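Local structure of 70 kDa protein (Xanthomonas sp., 4B2N) at residues 173-176 with 182-185; 145-150 with 196-201; 260-265 with 318-323. The protein is a processive rubber oxygenase with two covalently bound heme c groups that cleaves rubber with molecular oxygen. One frame throughout, in Å; residues are numbered along the deposited sequence.

Overall arrangement
From the N terminus, residues 145-150, in the loop after helix 133-141, open contact 2, which closes only at 196-201, just beyond the short helix 192-195. Nested inside that loop is contact 1, where 173-176 and 182-185 draw together the two ends of the connection between strands 173-174 and 186-189. Contacts 1 and 2 also touch, Asn150 packing against Leu173 and Ile174, although their centres are about 18 Å apart. Contact 3 follows in series, neither nested nor crossing: 260-265 and 318-323 join the ends of helices 253-261 and 312-319. Its nearest atoms are about 9 Å from contact 1 and about 15 Å from contact 2.

Contact 1: residues 173-176 with 182-185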
loop_
_atom_site.group_PDB
_atom_site.type_symbol
_atom_site.label_atom_id
_atom_site.label_comp_id
_atom_site.label_asym_id
_atom_site.label_seq_id
_atom_site.Cartn_x
_atom_site.Cartn_y
_atom_site.Cartn_z
ATOM N N LEU A 173 -0.259 5.524 -14.560
ATOM C CA LEU A 173 -1.512 5.980 -15.195
ATOM C C LEU A 173 -1.879 4.857 -16.136
ATOM O O LEU A 173 -1.002 4.067 -16.589
ATOM C CB LEU A 173 -1.375 7.258 -16.048
ATOM C CG LEU A 173 -1.002 8.538 -15.254
ATOM C CD1 LEU A 173 -0.742 9.766 -16.131
ATOM C CD2 LEU A 173 -2.006 8.868 -14.125
ATOM N N ILE A 174 -3.182 4.831 -16.487
ATOM C CA ILE A 174 -3.648 3.803 -17.380
ATOM C C ILE A 174 -4.834 4.302 -18.180
ATOM O O ILE A 174 -5.675 5.057 -17.673
ATOM C CB ILE A 174 -3.975 2.466 -16.584
ATOM C CG1 ILE A 174 -4.105 1.278 -17.553
ATOM C CG2 ILE A 174 -5.246 2.645 -15.692
ATOM C CD1 ILE A 174 -4.348 -0.102 -16.890
ATOM N N GLN A 175 -4.885 3.877 -19.432
ATOM C CA GLN A 175 -6.136 3.874 -20.139
ATOM C C GLN A 175 -6.792 2.472 -19.986
ATOM O O GLN A 175 -7.861 2.357 -19.380
ATOM C CB GLN A 175 -5.968 4.223 -21.636
ATOM C CG GLN A 175 -7.225 3.925 -22.456
ATOM C CD GLN A 175 -7.044 3.834 -23.970
ATOM O OE1 GLN A 175 -8.013 4.010 -24.684
ATOM N NE2 GLN A 175 -5.831 3.523 -24.443
ATOM N N GLY A 176 -6.128 1.440 -20.535
ATOM C CA GLY A 176 -6.532 0.106 -20.328
ATOM C C GLY A 176 -7.858 -0.245 -20.954
ATOM O O GLY A 176 -8.384 0.514 -21.770
ATOM N N ARG A 182 -12.961 -3.528 -23.980
ATOM C CA ARG A 182 -12.567 -2.492 -24.924
ATOM C C ARG A 182 -11.677 -1.432 -24.309
ATOM O O ARG A 182 -11.811 -1.081 -23.139
ATOM C CB ARG A 182 -13.785 -1.888 -25.581
ATOM C CG ARG A 182 -14.422 -2.925 -26.490
ATOM C CD ARG A 182 -15.665 -2.368 -27.104
ATOM N NE ARG A 182 -15.415 -1.159 -27.895
ATOM C CZ ARG A 182 -15.005 -1.178 -29.153
ATOM N NH1 ARG A 182 -14.722 -2.338 -29.712
ATOM N NH2 ARG A 182 -14.878 -0.045 -29.842
ATOM N N TRP A 183 -10.789 -0.895 -25.129
ATOM C CA TRP A 183 -9.980 0.255 -24.711
ATOM C C TRP A 183 -10.911 1.393 -24.361
ATOM O O TRP A 183 -11.806 1.743 -25.137
ATOM C CB TRP A 183 -9.025 0.727 -25.819
ATOM C CG TRP A 183 -7.932 -0.289 -26.095
ATOM C CD1 TRP A 183 -7.873 -1.158 -27.169
ATOM C CD2 TRP A 183 -6.737 -0.567 -25.310
ATOM N NE1 TRP A 183 -6.763 -1.936 -27.117
ATOM C CE2 TRP A 183 -6.012 -1.611 -26.049
ATOM C CE3 TRP A 183 -6.191 -0.061 -24.123
ATOM C CZ2 TRP A 183 -4.814 -2.115 -25.621
ATOM C CZ3 TRP A 183 -4.976 -0.604 -23.667
ATOM C CH2 TRP A 183 -4.300 -1.632 -24.410
ATOM N N THR A 184 -10.662 2.044 -23.241
ATOM C CA THR A 184 -11.701 2.945 -22.661
ATOM C C THR A 184 -11.667 4.359 -23.213
ATOM O O THR A 184 -12.658 5.083 -23.116
ATOM C CB THR A 184 -11.470 3.001 -21.184
ATOM O OG1 THR A 184 -10.225 3.693 -20.905
ATOM C CG2 THR A 184 -11.360 1.574 -20.725
ATOM N N GLY A 185 -10.507 4.794 -23.697
ATOM C CA GLY A 185 -10.418 6.233 -24.077
ATOM C C GLY A 185 -10.413 7.199 -22.896
ATOM O O GLY A 185 -10.515 8.417 -23.090
#
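Gln175 sets CG opposite its backbone N (chi1 167°) and is extended beyond it, which carries OE1 across to Gly185, while Trp183, whose CG lies opposite its own carbonyl carbon (chi1 -68°), brings CE3 and CZ3 of its six-membered ring alongside Gly176. Gln175 OE1 accepts from Gly185 N at 2.8 Å, the donor arriving in the carbonyl plane on a lone pair. At the other end of the same amide, NE2 donates to Pro151 O and Gly164 O, so that bonds to both its oxygen and its nitrogen fix the rotation of this buried group. The amide and the indole are inclined by 36°, with Gln175 NE2 3.6 Å from Trp183 CE3. Residues 175-185 connect the antiparallel strands 173-174 and 186-189 in a long-looped beta hairpin, and Ile174 pairs with Gly188 in its strand part. Just beyond that pairing, Gly176 O takes a hydrogen bond from Thr184 N at 3.1 Å and a CA-H contact from Trp183 CA at 3.4 Å. The same oxygen comes within 3.3 Å of Trp183 CE3, an oblique approach to the ring. Thr184 packs both of its branches here: CG2 lies 3.3 Å from Gly176 O, and OG1 lies 3.4 Å from Gln175 CG, accepting a hydrogen bond from Leu186 N at the start of the next strand.

Contact 2: residues 145-150 with 196-201; sequences PAPFRN and DSRLGT
Arg198 takes hold of the backbone of the other segment at Pro145 O, and hydrogen bonding dominates the contact. The guanidinium approaches side-on, with NE and one terminal nitrogen converging on the same oxygen. Arg198 NE donates to Pro145 O at 2.8 Å with an angle of 155° at the hydrogen, and is the shorter and straighter of the pair. Arg198 NH2 reaches Pro145 O at 3.0 Å, more bent at 138°. The oxygen sits almost exactly in the guanidinium plane, which lets both N-H groups point at it, but the reverse does not hold: NE is only moderately tilted from the carbonyl plane of Pro145, whereas NH2 stands 48° above it and uses no lone pair directly. The side chain spans the gap by being extended from CG to NE, which carries the guanidinium across to the more exposed loop at 145-150; Arg198 itself is buried.

Van der Waals packing completes the interface. Arg198 NH2 also lies 3.7 Å from Ala146 C and 3.5 Å from Pro147 N. The Pro147 ring slides past the arginine in the opposite direction, its CB 3.7 Å from Arg198 NH2. Outside the two segments, Pro145 rests on Tyr555 and Pro147 on Phe207, while Gly200 has a backbone hydrogen bond with Tyr555, so the same tyrosine meets both sides.

The arginine belongs to the loop that leaves helix 192-195 directly after the Cys191-X-X-Cys194-His195 signature of heme c attachment. Arg198 thus ties the chain emerging from this cytochrome c motif to the proline-rich loop at 145-150.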
loop_
_atom_site.group_PDB
_atom_site.type_symbol
_atom_site.label_atom_id
_atom_site.label_comp_id
_atom_site.label_asym_id
_atom_site.label_seq_id
_atom_site.Cartn_x
_atom_site.Cartn_y
_atom_site.Cartn_z
ATOM N N PRO A 145 8.714 6.053 -16.532
ATOM C CA PRO A 145 8.539 5.365 -17.814
ATOM C C PRO A 145 8.222 3.920 -17.545
ATOM O O PRO A 145 8.838 3.241 -16.693
ATOM C CB PRO A 145 9.873 5.570 -18.578
ATOM C CG PRO A 145 10.816 6.201 -17.608
ATOM C CD PRO A 145 10.062 6.655 -16.352
ATOM N N ALA A 146 7.147 3.492 -18.161
ATOM C CA ALA A 146 6.652 2.143 -17.906
ATOM C C ALA A 146 7.540 1.119 -18.594
ATOM O O ALA A 146 8.068 1.384 -19.636
ATOM C CB ALA A 146 5.197 2.022 -18.457
ATOM N N PRO A 147 7.669 -0.083 -18.005
ATOM C CA PRO A 147 8.385 -1.159 -18.652
ATOM C C PRO A 147 7.480 -1.985 -19.597
ATOM O O PRO A 147 7.905 -3.012 -20.065
ATOM C CB PRO A 147 8.815 -2.045 -17.461
ATOM C CG PRO A 147 7.709 -1.840 -16.493
ATOM C CD PRO A 147 7.053 -0.510 -16.757
ATOM N N PHE A 148 6.261 -1.534 -19.874
ATOM C CA PHE A 148 5.439 -2.183 -20.838
ATOM C C PHE A 148 4.801 -1.081 -21.701
ATOM O O PHE A 148 4.866 0.112 -21.344
ATOM C CB PHE A 148 4.341 -3.041 -20.217
ATOM C CG PHE A 148 3.583 -2.352 -19.116
ATOM C CD1 PHE A 148 4.021 -2.484 -17.763
ATOM C CD2 PHE A 148 2.421 -1.645 -19.395
ATOM C CE1 PHE A 148 3.301 -1.840 -16.718
ATOM C CE2 PHE A 148 1.697 -0.996 -18.346
ATOM C CZ PHE A 148 2.171 -1.078 -17.042
ATOM N N ARG A 149 4.189 -1.511 -22.785
ATOM C CA ARG A 149 3.506 -0.563 -23.707
ATOM C C ARG A 149 2.193 -0.236 -22.957
ATOM O O ARG A 149 1.465 -1.157 -22.509
ATOM C CB ARG A 149 3.229 -1.232 -25.050
ATOM C CG ARG A 149 2.457 -0.363 -26.025
ATOM C CD ARG A 149 2.122 -1.183 -27.255
ATOM N NE ARG A 149 1.249 -0.348 -27.978
ATOM C CZ ARG A 149 -0.051 -0.524 -28.022
ATOM N NH1 ARG A 149 -0.622 -1.600 -27.464
ATOM N NH2 ARG A 149 -0.725 0.372 -28.713
ATOM N N ASN A 150 1.952 1.060 -22.754
ATOM C CA ASN A 150 0.889 1.518 -21.846
ATOM C C ASN A 150 0.171 2.599 -22.645
ATOM O O ASN A 150 0.410 3.763 -22.482
ATOM C CB ASN A 150 1.565 2.064 -20.597
ATOM C CG ASN A 150 0.537 2.452 -19.488
ATOM O OD1 ASN A 150 0.892 3.229 -18.549
ATOM N ND2 ASN A 150 -0.690 2.010 -19.607
ATOM N N ASP A 196 4.268 0.742 -7.246
ATOM C CA ASP A 196 5.412 0.421 -8.088
ATOM C C ASP A 196 6.320 1.650 -8.263
ATOM O O ASP A 196 5.860 2.826 -8.216
ATOM C CB ASP A 196 4.977 -0.078 -9.515
ATOM C CG ASP A 196 4.395 -1.512 -9.439
ATOM O OD1 ASP A 196 5.134 -2.443 -9.096
ATOM O OD2 ASP A 196 3.188 -1.662 -9.655
ATOM N N SER A 197 7.606 1.376 -8.524
ATOM C CA SER A 197 8.511 2.486 -8.878
ATOM C C SER A 197 9.772 1.902 -9.444
ATOM O O SER A 197 9.928 0.706 -9.404
ATOM C CB SER A 197 8.873 3.301 -7.633
ATOM O OG SER A 197 9.322 2.407 -6.599
ATOM N N ARG A 198 10.657 2.759 -9.972
ATOM C CA ARG A 198 11.953 2.308 -10.483
ATOM C C ARG A 198 12.916 2.784 -9.450
ATOM O O ARG A 198 12.792 3.938 -9.035
ATOM C CB ARG A 198 12.234 3.025 -11.806
ATOM C CG ARG A 198 11.440 2.462 -12.965
ATOM C CD ARG A 198 11.933 3.119 -14.266
ATOM N NE ARG A 198 11.204 2.575 -15.422
ATOM C CZ ARG A 198 11.611 1.505 -16.108
ATOM N NH1 ARG A 198 12.709 0.832 -15.702
ATOM N NH2 ARG A 198 10.887 1.045 -17.100
ATOM N N LEU A 199 13.867 1.941 -9.060
ATOM C CA LEU A 199 15.051 2.406 -8.381
ATOM C C LEU A 199 16.243 2.171 -9.322
ATOM O O LEU A 199 16.626 1.000 -9.546
ATOM C CB LEU A 199 15.244 1.634 -7.072
ATOM C CG LEU A 199 16.513 2.020 -6.328
ATOM C CD1 LEU A 199 16.505 3.555 -6.122
ATOM C CD2 LEU A 199 16.581 1.293 -4.986
ATOM N N GLY A 200 16.881 3.299 -9.752
ATOM C CA GLY A 200 17.811 3.338 -10.891
ATOM C C GLY A 200 17.060 3.670 -12.167
ATOM O O GLY A 200 15.912 3.282 -12.316
ATOM N N THR A 201 17.696 4.415 -13.047
ATOM C CA THR A 201 17.176 4.636 -14.355
ATOM C C THR A 201 17.021 3.257 -15.033
ATOM O O THR A 201 17.559 2.199 -14.587
ATOM C CB THR A 201 18.145 5.520 -15.219
ATOM O OG1 THR A 201 19.400 4.823 -15.367
ATOM C CG2 THR A 201 18.416 6.803 -14.541
#

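Contact 3: residues 260-265 with 318-323; sequences ALFDME and GVANIF
Phe262 points its ring at the backbone turn of 318-323, and the end of the ring does the touching. Its CZ lies 3.8 Å from Ala320 CA and 3.9 Å from Val319 O, while CE2 comes within 4.2 Å of Ala320 CB. The end of Ile322 also comes to the ring, CD1 standing 4.1 Å from Phe262 CZ. Val319 O, Ala320 CA and Ile322 CD1 all approach the ring obliquely. No hydrogen bond crosses between the segments; the contact is buried apolar packing. A chi1 of -61° at Phe262 places CG opposite its carbonyl carbon, which sends CZ out to Ala320, and the CB of the preceding residue, Leu261, lies 3.6 Å above one face of the Phe262 ring, offset toward the rim.

In the fold, this joins the C-terminal ends of helices 253-261 and 312-319, the latter end lying near a heme c, with the Val319 side chain about 9 Å from it; Ala320 also packs on Leu254 of the first helix. An Asx turn follows on each side: Asp263 OD1 accepts from Glu265 N at 2.8 Å, and Asn321 OD1 from Phe323 N at 2.7 Å, in the carbonyl plane.

Further out, Asp263 OD2 makes a salt bridge with Arg473 of helix 467-481 and a hydrogen bond with Ser470. Arg329 holds the backbone of 318-323, with NE on Val319 O and NH2 on Asn321 O, and helix 599-607 supplies Tyr607 against both Leu261 and Ile322.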
loop_
_atom_site.group_PDB
_atom_site.type_symbol
_atom_site.label_atom_id
_atom_site.label_comp_id
_atom_site.label_asym_id
_atom_site.label_seq_id
_atom_site.Cartn_x
_atom_site.Cartn_y
_atom_site.Cartn_z
ATOM N N ALA A 260 -20.359 5.123 3.210
ATOM C CA ALA A 260 -21.117 6.325 2.860
ATOM C C ALA A 260 -21.776 6.228 1.508
ATOM O O ALA A 260 -22.841 6.741 1.354
ATOM C CB ALA A 260 -20.219 7.564 2.861
ATOM N N LEU A 261 -21.129 5.583 0.525
ATOM C CA LEU A 261 -21.559 5.653 -0.864
ATOM C C LEU A 261 -22.232 4.351 -1.254
ATOM O O LEU A 261 -23.198 4.375 -2.012
ATOM C CB LEU A 261 -20.343 5.844 -1.765
ATOM C CG LEU A 261 -19.928 7.274 -2.211
ATOM C CD1 LEU A 261 -20.191 8.331 -1.154
ATOM C CD2 LEU A 261 -18.435 7.276 -2.631
ATOM N N PHE A 262 -21.768 3.229 -0.667
ATOM C CA PHE A 262 -22.086 1.894 -1.239
ATOM C C PHE A 262 -22.781 1.057 -0.223
ATOM O O PHE A 262 -22.403 1.060 0.918
ATOM C CB PHE A 262 -20.821 1.119 -1.675
ATOM C CG PHE A 262 -20.035 1.849 -2.752
ATOM C CD1 PHE A 262 -20.520 1.904 -4.025
ATOM C CD2 PHE A 262 -18.864 2.538 -2.431
ATOM C CE1 PHE A 262 -19.836 2.602 -5.017
ATOM C CE2 PHE A 262 -18.175 3.296 -3.394
ATOM C CZ PHE A 262 -18.646 3.292 -4.706
ATOM N N ASP A 263 -23.776 0.337 -0.667
ATOM C CA ASP A 263 -24.443 -0.645 0.159
ATOM C C ASP A 263 -23.373 -1.689 0.534
ATOM O O ASP A 263 -22.624 -2.209 -0.313
ATOM C CB ASP A 263 -25.582 -1.248 -0.694
ATOM C CG ASP A 263 -26.376 -2.313 0.053
ATOM O OD1 ASP A 263 -25.760 -3.299 0.507
ATOM O OD2 ASP A 263 -27.632 -2.203 0.193
ATOM N N MET A 264 -23.243 -1.958 1.810
ATOM C CA MET A 264 -22.163 -2.775 2.277
ATOM C C MET A 264 -22.406 -4.272 2.127
ATOM O O MET A 264 -21.533 -5.039 2.456
ATOM C CB MET A 264 -21.979 -2.459 3.750
ATOM C CG MET A 264 -21.522 -0.995 3.878
ATOM S SD MET A 264 -19.767 -0.769 3.481
ATOM C CE MET A 264 -19.030 -1.606 4.919
ATOM N N GLU A 265 -23.594 -4.648 1.617
ATOM C CA GLU A 265 -23.905 -6.035 1.328
ATOM C C GLU A 265 -23.894 -6.329 -0.166
ATOM O O GLU A 265 -23.596 -7.459 -0.571
ATOM C CB GLU A 265 -25.263 -6.383 1.898
ATOM C CG GLU A 265 -25.327 -6.394 3.430
ATOM C CD GLU A 265 -26.748 -6.696 3.843
ATOM O OE1 GLU A 265 -27.594 -5.779 3.986
ATOM O OE2 GLU A 265 -27.061 -7.880 3.965
ATOM N N GLY A 318 -11.294 -0.809 -7.252
ATOM C CA GLY A 318 -12.111 -1.238 -8.403
ATOM C C GLY A 318 -13.585 -1.148 -8.095
ATOM O O GLY A 318 -14.405 -0.833 -8.938
ATOM N N VAL A 319 -13.930 -1.474 -6.860
ATOM C CA VAL A 319 -15.314 -1.389 -6.355
ATOM C C VAL A 319 -15.672 0.077 -6.330
ATOM O O VAL A 319 -16.799 0.453 -6.690
ATOM C CB VAL A 319 -15.430 -1.961 -4.894
ATOM C CG1 VAL A 319 -16.795 -1.617 -4.300
ATOM C CG2 VAL A 319 -15.182 -3.455 -4.894
ATOM N N ALA A 320 -14.737 0.935 -5.903
ATOM C CA ALA A 320 -15.150 2.337 -5.696
ATOM C C ALA A 320 -15.298 3.093 -6.979
ATOM O O ALA A 320 -15.663 4.221 -6.958
ATOM C CB ALA A 320 -14.201 3.098 -4.755
ATOM N N ASN A 321 -15.181 2.440 -8.104
ATOM C CA ASN A 321 -15.385 3.091 -9.392
ATOM C C ASN A 321 -16.872 3.356 -9.640
ATOM O O ASN A 321 -17.680 2.469 -9.525
ATOM C CB ASN A 321 -14.843 2.125 -10.464
ATOM C CG ASN A 321 -14.977 2.654 -11.877
ATOM O OD1 ASN A 321 -15.959 3.269 -12.250
ATOM N ND2 ASN A 321 -13.931 2.444 -12.660
ATOM N N ILE A 322 -17.218 4.584 -10.027
ATOM C CA ILE A 322 -18.584 5.046 -10.004
ATOM C C ILE A 322 -19.329 4.584 -11.218
ATOM O O ILE A 322 -20.584 4.646 -11.283
ATOM C CB ILE A 322 -18.595 6.601 -9.846
ATOM C CG1 ILE A 322 -19.433 6.933 -8.664
ATOM C CG2 ILE A 322 -18.808 7.374 -11.155
ATOM C CD1 ILE A 322 -18.762 6.413 -7.408
ATOM N N PHE A 323 -18.568 4.107 -12.190
ATOM C CA PHE A 323 -19.202 3.683 -13.429
ATOM C C PHE A 323 -19.688 2.224 -13.408
ATOM O O PHE A 323 -20.429 1.831 -14.286
ATOM C CB PHE A 323 -18.243 3.948 -14.593
ATOM C CG PHE A 323 -17.910 5.414 -14.796
ATOM C CD1 PHE A 323 -18.938 6.376 -14.927
ATOM C CD2 PHE A 323 -16.570 5.827 -14.911
ATOM C CE1 PHE A 323 -18.647 7.712 -15.143
ATOM C CE2 PHE A 323 -16.263 7.192 -15.162
ATOM C CZ PHE A 323 -17.305 8.126 -15.254
#